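Glutathione S-transferase (PDB 4MP4) probably catalyses the conjugation of glutathione, through its thiol, to electrophilic substrates, working as a two-subunit enzyme. Local coordinates at residues A[155-160]-A[192-197]; A[103-108]-A[167-172]; A[26-29]-A[34-37]. One frame throughout, in Å; residues are numbered along the deposited sequence.

Interaction 1: A[155-160]-A[192-197]; sequences DAEFLF and ALQQWQ
Gln195, near the C-terminal end of helix 186-196, directs its amide at Glu157 and Phe158 of the loop 155-160. CG of Gln195 stands beside the backbone N, and a bend at chi2 (-50°) folds the chain so that NE2 arrives 3.1 Å from Glu157 O. The same nitrogen lies 3.3 Å from Phe158 CD1 and 3.4 Å from CE1, approaching the ring obliquely, with the amide plane turned 66° from that of the ring. Phe158 also meets the ring of Trp163 almost at a right angle, while CB of Gln195 packs on Ala171 and its amide oxygen on Asp167, both of helix 165-178.

Further out, Glu157 and Gln194 are both extended side chains that cross at about a right angle. Glu157 holds CG anti to its backbone N (chi1 171°), which carries the carboxylate across to the end of Gln194.

The buried amide of Gln195 is thus hemmed in by the loop carbonyl of Glu157 and the ring of Phe158, which should limit its movement. The Glu157-Gln194 pair, being exposed, probably adds less to fixing the loop on the helix.

Interaction 2: A[103-108]-A[167-172]; sequences QIQAWL and DAELAL
Gln105 of helix 95-110 and Glu169 of helix 165-178 supply the polar part of this buried helix-helix contact. Gln105 NE2 donates to Glu169 OE2 at an N-H...O angle of 157°; the modelled separation of 2.5 Å between NE2 and OE2 is very short, so the length itself is doubtful and says little about strength. Gln105 is extended, with CG anti to its backbone N, and Glu169 is also extended beyond CG, so the two chains bridge the groove between the helices with amide and carboxylate planes 47° apart. The amide nitrogen is also hydrogen-bonded to Tyr91 OH, a second partner that should help fix its rotation. The aliphatic part of Gln105 takes part too, its CG lying 3.2 Å from Glu169 OE1.

Apolar contact is carried by Leu108, one turn further along. Its CD1 lies alongside the root of Glu169, 3.8 Å from CB, and 3.9 Å from the backbone N of Leu170. The other methyl, CD2, meets Leu170 CD1 at 4.3 Å.

The segment axes approach to 10.2 Å, with 33° between their N-to-C directions. Nearby, Gln103 OE1 is hydrogen-bonded to Ser72 N of the second subunit, while Glu169 touches Thr23 and Leu78 in the N-terminal region. Helices packed side by side in this way are characteristic of the all-helical C-terminal domain of glutathione transferases, here with one helix reaching the subunit interface and the other facing the thioredoxin-like domain.

Interaction 3: A[26-29]-A[34-37]; sequences VGLH and PFEI
In the beta-alpha-beta unit formed by strand 8-13, helix 19-30 and strand 36-40, Phe35 lies just before the second strand and packs back on Leu28 and His29 of the helix. The phenyl ring is the centre of the contact. Leu28 CD1 sits over one face, 3.6 Å from the ring centroid and only 3° off the normal, a CH-pi contact directed at the middle of the ring. The base of the same side chain reaches the rim, where Leu28 CB lies 3.4 Å from Phe35 CE1. Leucine thus covers the phenyl group with both a methyl and its CB.

Such a helix, linking two parallel neighbouring strands and lying against the sheet, belongs to the thioredoxin-like fold of the N-terminal domain. The ring of Phe35 lies between helix and sheet, touching Phe8 and Leu10 of strand 8-13 as well. Its chi1 of 67° places CG between the backbone N and the carbonyl carbon, and this turns the ring back toward the helix.

His29 takes the ring in another way. The two aromatic groups form an offset edge-to-face pair, with centroids 5.2 Å apart and planes at 76°, the edge of Phe35 being turned to the face of the imidazole. Phe35 CZ comes 3.6 Å from His29 NE2, and Phe35 CE1 is 3.7 Å from His29 CD2. On the helix, His29 also meets the ring of Phe25 and touches Lys203 of helix 199-215. Beyond Phe35 the chain enters the sheet, where Glu36 makes backbone hydrogen bonds with Phe8 and Leu10, and its carboxylate forms a salt bridge with Lys9.

Interaction 2 lies deepest, its centre about 7 Å from the centre of the chain, whereas interactions 1 and 3 are partly buried, their centres about 13 and 14 Å from the centre of the chain. Interactions 1 and 2 share the helical C-terminal domain and touch through helix 165-178, where Asp167 OD1 is probably hydrogen-bonded to Leu159 N at 2.9 Å. Asp167 OD2 also accepts from Ser164 N, consistent with the N-capping box common in this family. Interaction 3 belongs to the thioredoxin-like domain and touches neither. Its chemistry is apolar and aromatic, interaction 1 is largely polar, and interaction 2 combines a hydrogen bond with leucine packing.

Interaction 1: A[155-160]-A[192-197]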
loop_
_atom_site.group_PDB
_atom_site.type_symbol
_atom_site.label_atom_id
_atom_site.label_comp_id
_atom_site.label_asym_id
_atom_site.label_seq_id
_atom_site.Cartn_x
_atom_site.Cartn_y
_atom_site.Cartn_z
ATOM N N ASP A 155 7.104 -24.616 -12.247
ATOM C CA ASP A 155 5.748 -24.750 -12.786
ATOM C C ASP A 155 4.654 -24.808 -11.711
ATOM O O ASP A 155 3.784 -25.688 -11.726
ATOM C CB ASP A 155 5.651 -25.961 -13.720
ATOM C CG ASP A 155 5.955 -25.607 -15.170
ATOM O OD1 ASP A 155 5.601 -24.486 -15.595
ATOM O OD2 ASP A 155 6.542 -26.448 -15.884
ATOM N N ALA A 156 4.726 -23.871 -10.771
ATOM C CA ALA A 156 3.723 -23.753 -9.727
ATOM C C ALA A 156 2.368 -23.390 -10.324
ATOM O O ALA A 156 2.286 -22.698 -11.344
ATOM C CB ALA A 156 4.145 -22.699 -8.716
ATOM N N GLU A 157 1.306 -23.855 -9.683
ATOM C CA GLU A 157 -0.045 -23.512 -10.103
ATOM C C GLU A 157 -0.484 -22.195 -9.425
ATOM O O GLU A 157 -1.155 -21.366 -10.032
ATOM C CB GLU A 157 -0.992 -24.673 -9.789
ATOM C CG GLU A 157 -2.462 -24.367 -9.973
ATOM C CD GLU A 157 -3.365 -25.546 -9.615
ATOM O OE1 GLU A 157 -2.837 -26.648 -9.311
ATOM O OE2 GLU A 157 -4.607 -25.368 -9.637
ATOM N N PHE A 158 -0.072 -22.007 -8.172
ATOM C CA PHE A 158 -0.315 -20.768 -7.428
ATOM C C PHE A 158 0.996 -20.233 -6.853
ATOM O O PHE A 158 1.986 -20.947 -6.824
ATOM C CB PHE A 158 -1.307 -21.017 -6.301
ATOM C CG PHE A 158 -2.624 -21.548 -6.771
ATOM C CD1 PHE A 158 -3.585 -20.691 -7.296
ATOM C CD2 PHE A 158 -2.903 -22.903 -6.707
ATOM C CE1 PHE A 158 -4.805 -21.170 -7.732
ATOM C CE2 PHE A 158 -4.120 -23.389 -7.141
ATOM C CZ PHE A 158 -5.072 -22.521 -7.655
ATOM N N LEU A 159 0.998 -18.981 -6.398
ATOM C CA LEU A 159 2.221 -18.327 -5.924
ATOM C C LEU A 159 2.800 -18.949 -4.659
ATOM O O LEU A 159 4.015 -19.067 -4.519
ATOM C CB LEU A 159 1.945 -16.847 -5.653
ATOM C CG LEU A 159 1.910 -15.898 -6.848
ATOM C CD1 LEU A 159 1.363 -14.538 -6.402
ATOM C CD2 LEU A 159 3.310 -15.779 -7.458
ATOM N N PHE A 160 1.925 -19.343 -3.741
ATOM C CA PHE A 160 2.335 -19.729 -2.399
ATOM C C PHE A 160 1.808 -21.106 -1.989
ATOM O O PHE A 160 1.509 -21.346 -0.816
ATOM C CB PHE A 160 1.891 -18.655 -1.395
ATOM C CG PHE A 160 2.432 -17.293 -1.708
ATOM C CD1 PHE A 160 3.795 -17.038 -1.618
ATOM C CD2 PHE A 160 1.590 -16.274 -2.128
ATOM C CE1 PHE A 160 4.312 -15.787 -1.931
ATOM C CE2 PHE A 160 2.095 -15.027 -2.432
ATOM C CZ PHE A 160 3.462 -14.779 -2.335
ATOM N N ALA A 192 -1.870 -16.841 -15.786
ATOM C CA ALA A 192 -2.886 -15.799 -15.740
ATOM C C ALA A 192 -4.252 -16.316 -16.198
ATOM O O ALA A 192 -5.250 -16.046 -15.555
ATOM C CB ALA A 192 -2.450 -14.618 -16.576
ATOM N N LEU A 193 -4.289 -17.075 -17.297
ATOM C CA LEU A 193 -5.556 -17.573 -17.833
ATOM C C LEU A 193 -6.251 -18.471 -16.831
ATOM O O LEU A 193 -7.452 -18.375 -16.612
ATOM C CB LEU A 193 -5.356 -18.332 -19.154
ATOM C CG LEU A 193 -6.517 -19.287 -19.516
ATOM C CD1 LEU A 193 -7.820 -18.547 -19.894
ATOM C CD2 LEU A 193 -6.129 -20.305 -20.603
ATOM N N GLN A 194 -5.477 -19.352 -16.224
ATOM C CA GLN A 194 -6.015 -20.235 -15.220
ATOM C C GLN A 194 -6.538 -19.434 -14.033
ATOM O O GLN A 194 -7.620 -19.713 -13.514
ATOM C CB GLN A 194 -4.962 -21.247 -14.777
ATOM C CG GLN A 194 -5.355 -21.963 -13.513
ATOM C CD GLN A 194 -4.411 -23.087 -13.141
ATOM O OE1 GLN A 194 -4.575 -23.714 -12.096
ATOM N NE2 GLN A 194 -3.424 -23.354 -13.995
ATOM N N GLN A 195 -5.785 -18.431 -13.604
ATOM C CA GLN A 195 -6.255 -17.601 -12.506
ATOM C C GLN A 195 -7.576 -16.913 -12.842
ATOM O O GLN A 195 -8.435 -16.747 -11.981
ATOM C CB GLN A 195 -5.187 -16.590 -12.075
ATOM C CG GLN A 195 -3.948 -17.261 -11.451
ATOM C CD GLN A 195 -4.310 -18.272 -10.355
ATOM O OE1 GLN A 195 -5.260 -18.066 -9.605
ATOM N NE2 GLN A 195 -3.551 -19.361 -10.265
ATOM N N TRP A 196 -7.733 -16.538 -14.110
ATOM C CA TRP A 196 -8.922 -15.831 -14.584
ATOM C C TRP A 196 -10.164 -16.730 -14.569
ATOM O O TRP A 196 -11.290 -16.235 -14.545
ATOM C CB TRP A 196 -8.671 -15.275 -15.999
ATOM C CG TRP A 196 -9.212 -13.905 -16.218
ATOM C CD1 TRP A 196 -10.141 -13.526 -17.150
ATOM C CD2 TRP A 196 -8.868 -12.718 -15.485
ATOM N NE1 TRP A 196 -10.395 -12.174 -17.041
ATOM C CE2 TRP A 196 -9.620 -11.651 -16.024
ATOM C CE3 TRP A 196 -7.996 -12.448 -14.418
ATOM C CZ2 TRP A 196 -9.531 -10.343 -15.547
ATOM C CZ3 TRP A 196 -7.903 -11.134 -13.940
ATOM C CH2 TRP A 196 -8.673 -10.108 -14.496
ATOM N N GLN A 197 -9.951 -18.045 -14.586
ATOM C CA GLN A 197 -11.050 -19.012 -14.639
ATOM C C GLN A 197 -11.496 -19.417 -13.249
ATOM O O GLN A 197 -12.431 -20.187 -13.096
ATOM C CB GLN A 197 -10.650 -20.262 -15.438
ATOM C CG GLN A 197 -10.380 -19.980 -16.902
ATOM C CD GLN A 197 -11.627 -19.533 -17.653
ATOM O OE1 GLN A 197 -12.735 -20.027 -17.395
ATOM N NE2 GLN A 197 -11.454 -18.597 -18.593
#

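Interaction 2: A[103-108]-A[167-172]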
loop_
_atom_site.group_PDB
_atom_site.type_symbol
_atom_site.label_atom_id
_atom_site.label_comp_id
_atom_site.label_asym_id
_atom_site.label_seq_id
_atom_site.Cartn_x
_atom_site.Cartn_y
_atom_site.Cartn_z
ATOM N N GLN A 103 4.025 -8.432 0.689
ATOM C CA GLN A 103 5.032 -7.678 -0.040
ATOM C C GLN A 103 4.704 -7.536 -1.536
ATOM O O GLN A 103 4.770 -6.432 -2.099
ATOM C CB GLN A 103 6.402 -8.297 0.169
ATOM C CG GLN A 103 7.445 -7.894 -0.849
ATOM C CD GLN A 103 8.673 -8.785 -0.746
ATOM O OE1 GLN A 103 9.024 -9.235 0.335
ATOM N NE2 GLN A 103 9.312 -9.059 -1.867
ATOM N N ILE A 104 4.357 -8.656 -2.166
ATOM C CA ILE A 104 3.965 -8.666 -3.572
ATOM C C ILE A 104 2.724 -7.797 -3.811
ATOM O O ILE A 104 2.689 -6.993 -4.752
ATOM C CB ILE A 104 3.754 -10.115 -4.094
ATOM C CG1 ILE A 104 5.029 -10.928 -3.883
ATOM C CG2 ILE A 104 3.370 -10.107 -5.552
ATOM C CD1 ILE A 104 6.334 -10.206 -4.405
ATOM N N GLN A 105 1.731 -7.945 -2.940
ATOM C CA GLN A 105 0.552 -7.079 -2.923
ATOM C C GLN A 105 0.888 -5.573 -2.801
ATOM O O GLN A 105 0.291 -4.745 -3.495
ATOM C CB GLN A 105 -0.378 -7.491 -1.783
ATOM C CG GLN A 105 -1.699 -6.770 -1.770
ATOM C CD GLN A 105 -2.605 -7.259 -0.656
ATOM O OE1 GLN A 105 -2.369 -6.982 0.519
ATOM N NE2 GLN A 105 -3.644 -7.994 -1.018
ATOM N N ALA A 106 1.818 -5.216 -1.922
ATOM C CA ALA A 106 2.131 -3.812 -1.740
ATOM C C ALA A 106 2.818 -3.286 -2.992
ATOM O O ALA A 106 2.543 -2.180 -3.483
ATOM C CB ALA A 106 2.982 -3.598 -0.502
ATOM N N TRP A 107 3.676 -4.133 -3.532
ATOM C CA TRP A 107 4.466 -3.828 -4.704
ATOM C C TRP A 107 3.602 -3.629 -5.953
ATOM O O TRP A 107 3.777 -2.647 -6.689
ATOM C CB TRP A 107 5.487 -4.945 -4.892
ATOM C CG TRP A 107 6.232 -4.842 -6.143
ATOM C CD1 TRP A 107 7.142 -3.881 -6.491
ATOM C CD2 TRP A 107 6.147 -5.741 -7.251
ATOM N NE1 TRP A 107 7.635 -4.138 -7.755
ATOM C CE2 TRP A 107 7.037 -5.266 -8.235
ATOM C CE3 TRP A 107 5.397 -6.887 -7.500
ATOM C CZ2 TRP A 107 7.195 -5.919 -9.451
ATOM C CZ3 TRP A 107 5.554 -7.526 -8.707
ATOM C CH2 TRP A 107 6.446 -7.038 -9.669
ATOM N N LEU A 108 2.665 -4.550 -6.185
ATOM C CA LEU A 108 1.675 -4.394 -7.256
ATOM C C LEU A 108 0.868 -3.107 -7.123
ATOM O O LEU A 108 0.551 -2.469 -8.124
ATOM C CB LEU A 108 0.692 -5.578 -7.283
ATOM C CG LEU A 108 1.267 -6.951 -7.613
ATOM C CD1 LEU A 108 0.239 -8.045 -7.354
ATOM C CD2 LEU A 108 1.777 -6.962 -9.059
ATOM N N ASP A 167 -2.848 -14.192 -6.013
ATOM C CA ASP A 167 -2.917 -14.806 -7.342
ATOM C C ASP A 167 -3.837 -13.976 -8.234
ATOM O O ASP A 167 -3.519 -13.699 -9.406
ATOM C CB ASP A 167 -3.372 -16.271 -7.304
ATOM C CG ASP A 167 -2.333 -17.199 -6.659
ATOM O OD1 ASP A 167 -1.240 -17.411 -7.268
ATOM O OD2 ASP A 167 -2.625 -17.723 -5.544
ATOM N N ALA A 168 -4.956 -13.540 -7.660
ATOM C CA ALA A 168 -5.936 -12.779 -8.419
ATOM C C ALA A 168 -5.368 -11.396 -8.787
ATOM O O ALA A 168 -5.645 -10.866 -9.874
ATOM C CB ALA A 168 -7.254 -12.665 -7.648
ATOM N N GLU A 169 -4.551 -10.839 -7.896
ATOM C CA GLU A 169 -3.979 -9.509 -8.105
ATOM C C GLU A 169 -2.884 -9.542 -9.176
ATOM O O GLU A 169 -2.782 -8.628 -9.996
ATOM C CB GLU A 169 -3.421 -8.932 -6.797
ATOM C CG GLU A 169 -4.445 -8.739 -5.686
ATOM C CD GLU A 169 -3.793 -8.510 -4.307
ATOM O OE1 GLU A 169 -2.579 -8.749 -4.179
ATOM O OE2 GLU A 169 -4.486 -8.097 -3.355
ATOM N N LEU A 170 -2.067 -10.596 -9.158
ATOM C CA LEU A 170 -0.985 -10.746 -10.120
ATOM C C LEU A 170 -1.550 -11.023 -11.506
ATOM O O LEU A 170 -1.122 -10.417 -12.486
ATOM C CB LEU A 170 -0.033 -11.877 -9.703
ATOM C CG LEU A 170 1.153 -12.156 -10.641
ATOM C CD1 LEU A 170 2.119 -10.966 -10.708
ATOM C CD2 LEU A 170 1.901 -13.400 -10.203
ATOM N N ALA A 171 -2.512 -11.936 -11.584
ATOM C CA ALA A 171 -3.167 -12.232 -12.855
ATOM C C ALA A 171 -3.738 -10.976 -13.505
ATOM O O ALA A 171 -3.555 -10.767 -14.698
ATOM C CB ALA A 171 -4.254 -13.289 -12.694
ATOM N N LEU A 172 -4.432 -10.147 -12.726
ATOM C CA LEU A 172 -5.020 -8.937 -13.295
ATOM C C LEU A 172 -3.908 -8.057 -13.866
ATOM O O LEU A 172 -4.033 -7.518 -14.963
ATOM C CB LEU A 172 -5.894 -8.179 -12.287
ATOM C CG LEU A 172 -6.490 -6.884 -12.859
ATOM C CD1 LEU A 172 -7.877 -6.609 -12.266
ATOM C CD2 LEU A 172 -5.528 -5.638 -12.701
#

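Interaction 3: A[26-29]-A[34-37]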
loop_
_atom_site.group_PDB
_atom_site.type_symbol
_atom_site.label_atom_id
_atom_site.label_comp_id
_atom_site.label_asym_id
_atom_site.label_seq_id
_atom_site.Cartn_x
_atom_site.Cartn_y
_atom_site.Cartn_z
ATOM N N VAL A 26 -13.524 -10.289 -4.878
ATOM C CA VAL A 26 -12.980 -11.646 -4.934
ATOM C C VAL A 26 -12.769 -12.188 -3.518
ATOM O O VAL A 26 -13.170 -13.317 -3.206
ATOM C CB VAL A 26 -11.676 -11.753 -5.776
ATOM C CG1 VAL A 26 -11.022 -13.133 -5.598
ATOM C CG2 VAL A 26 -11.954 -11.460 -7.260
ATOM N N GLY A 27 -12.181 -11.359 -2.656
ATOM C CA GLY A 27 -11.970 -11.722 -1.267
ATOM C C GLY A 27 -13.236 -12.104 -0.521
ATOM O O GLY A 27 -13.262 -13.093 0.197
ATOM N N LEU A 28 -14.286 -11.309 -0.679
ATOM C CA LEU A 28 -15.566 -11.606 -0.040
ATOM C C LEU A 28 -16.131 -12.947 -0.509
ATOM O O LEU A 28 -16.506 -13.773 0.307
ATOM C CB LEU A 28 -16.566 -10.478 -0.291
ATOM C CG LEU A 28 -16.251 -9.132 0.382
ATOM C CD1 LEU A 28 -16.952 -7.969 -0.341
ATOM C CD2 LEU A 28 -16.676 -9.182 1.844
ATOM N N HIS A 29 -16.167 -13.166 -1.822
ATOM C CA HIS A 29 -16.683 -14.416 -2.368
ATOM C C HIS A 29 -15.899 -15.656 -1.950
ATOM O O HIS A 29 -16.486 -16.680 -1.634
ATOM C CB HIS A 29 -16.810 -14.339 -3.893
ATOM C CG HIS A 29 -18.082 -13.705 -4.349
ATOM N ND1 HIS A 29 -19.282 -14.378 -4.367
ATOM C CD2 HIS A 29 -18.349 -12.448 -4.779
ATOM C CE1 HIS A 29 -20.234 -13.568 -4.794
ATOM N NE2 HIS A 29 -19.691 -12.392 -5.056
ATOM N N PRO A 34 -21.575 -12.999 2.884
ATOM C CA PRO A 34 -22.667 -12.435 2.093
ATOM C C PRO A 34 -22.571 -10.931 2.151
ATOM O O PRO A 34 -22.227 -10.396 3.207
ATOM C CB PRO A 34 -23.915 -12.927 2.828
ATOM C CG PRO A 34 -23.459 -13.146 4.230
ATOM C CD PRO A 34 -22.040 -13.575 4.158
ATOM N N PHE A 35 -22.853 -10.258 1.041
ATOM C CA PHE A 35 -22.714 -8.808 0.987
ATOM C C PHE A 35 -23.489 -8.267 -0.186
ATOM O O PHE A 35 -23.806 -9.007 -1.112
ATOM C CB PHE A 35 -21.238 -8.406 0.847
ATOM C CG PHE A 35 -20.618 -8.796 -0.473
ATOM C CD1 PHE A 35 -20.126 -10.065 -0.671
ATOM C CD2 PHE A 35 -20.524 -7.881 -1.511
ATOM C CE1 PHE A 35 -19.548 -10.422 -1.888
ATOM C CE2 PHE A 35 -19.948 -8.230 -2.719
ATOM C CZ PHE A 35 -19.456 -9.502 -2.904
ATOM N N GLU A 36 -23.771 -6.970 -0.147
ATOM C CA GLU A 36 -24.482 -6.285 -1.219
ATOM C C GLU A 36 -23.507 -5.369 -1.936
ATOM O O GLU A 36 -22.570 -4.835 -1.324
ATOM C CB GLU A 36 -25.646 -5.445 -0.665
ATOM C CG GLU A 36 -26.630 -6.211 0.238
ATOM C CD GLU A 36 -27.475 -5.298 1.137
ATOM O OE1 GLU A 36 -27.080 -4.135 1.374
ATOM O OE2 GLU A 36 -28.537 -5.747 1.617
ATOM N N ILE A 37 -23.738 -5.173 -3.227
ATOM C CA ILE A 37 -22.877 -4.339 -4.047
ATOM C C ILE A 37 -23.610 -3.079 -4.519
ATOM O O ILE A 37 -24.802 -3.116 -4.814
ATOM C CB ILE A 37 -22.349 -5.137 -5.266
ATOM C CG1 ILE A 37 -21.192 -4.406 -5.948
ATOM C CG2 ILE A 37 -23.449 -5.404 -6.264
ATOM C CD1 ILE A 37 -19.971 -5.280 -6.138
#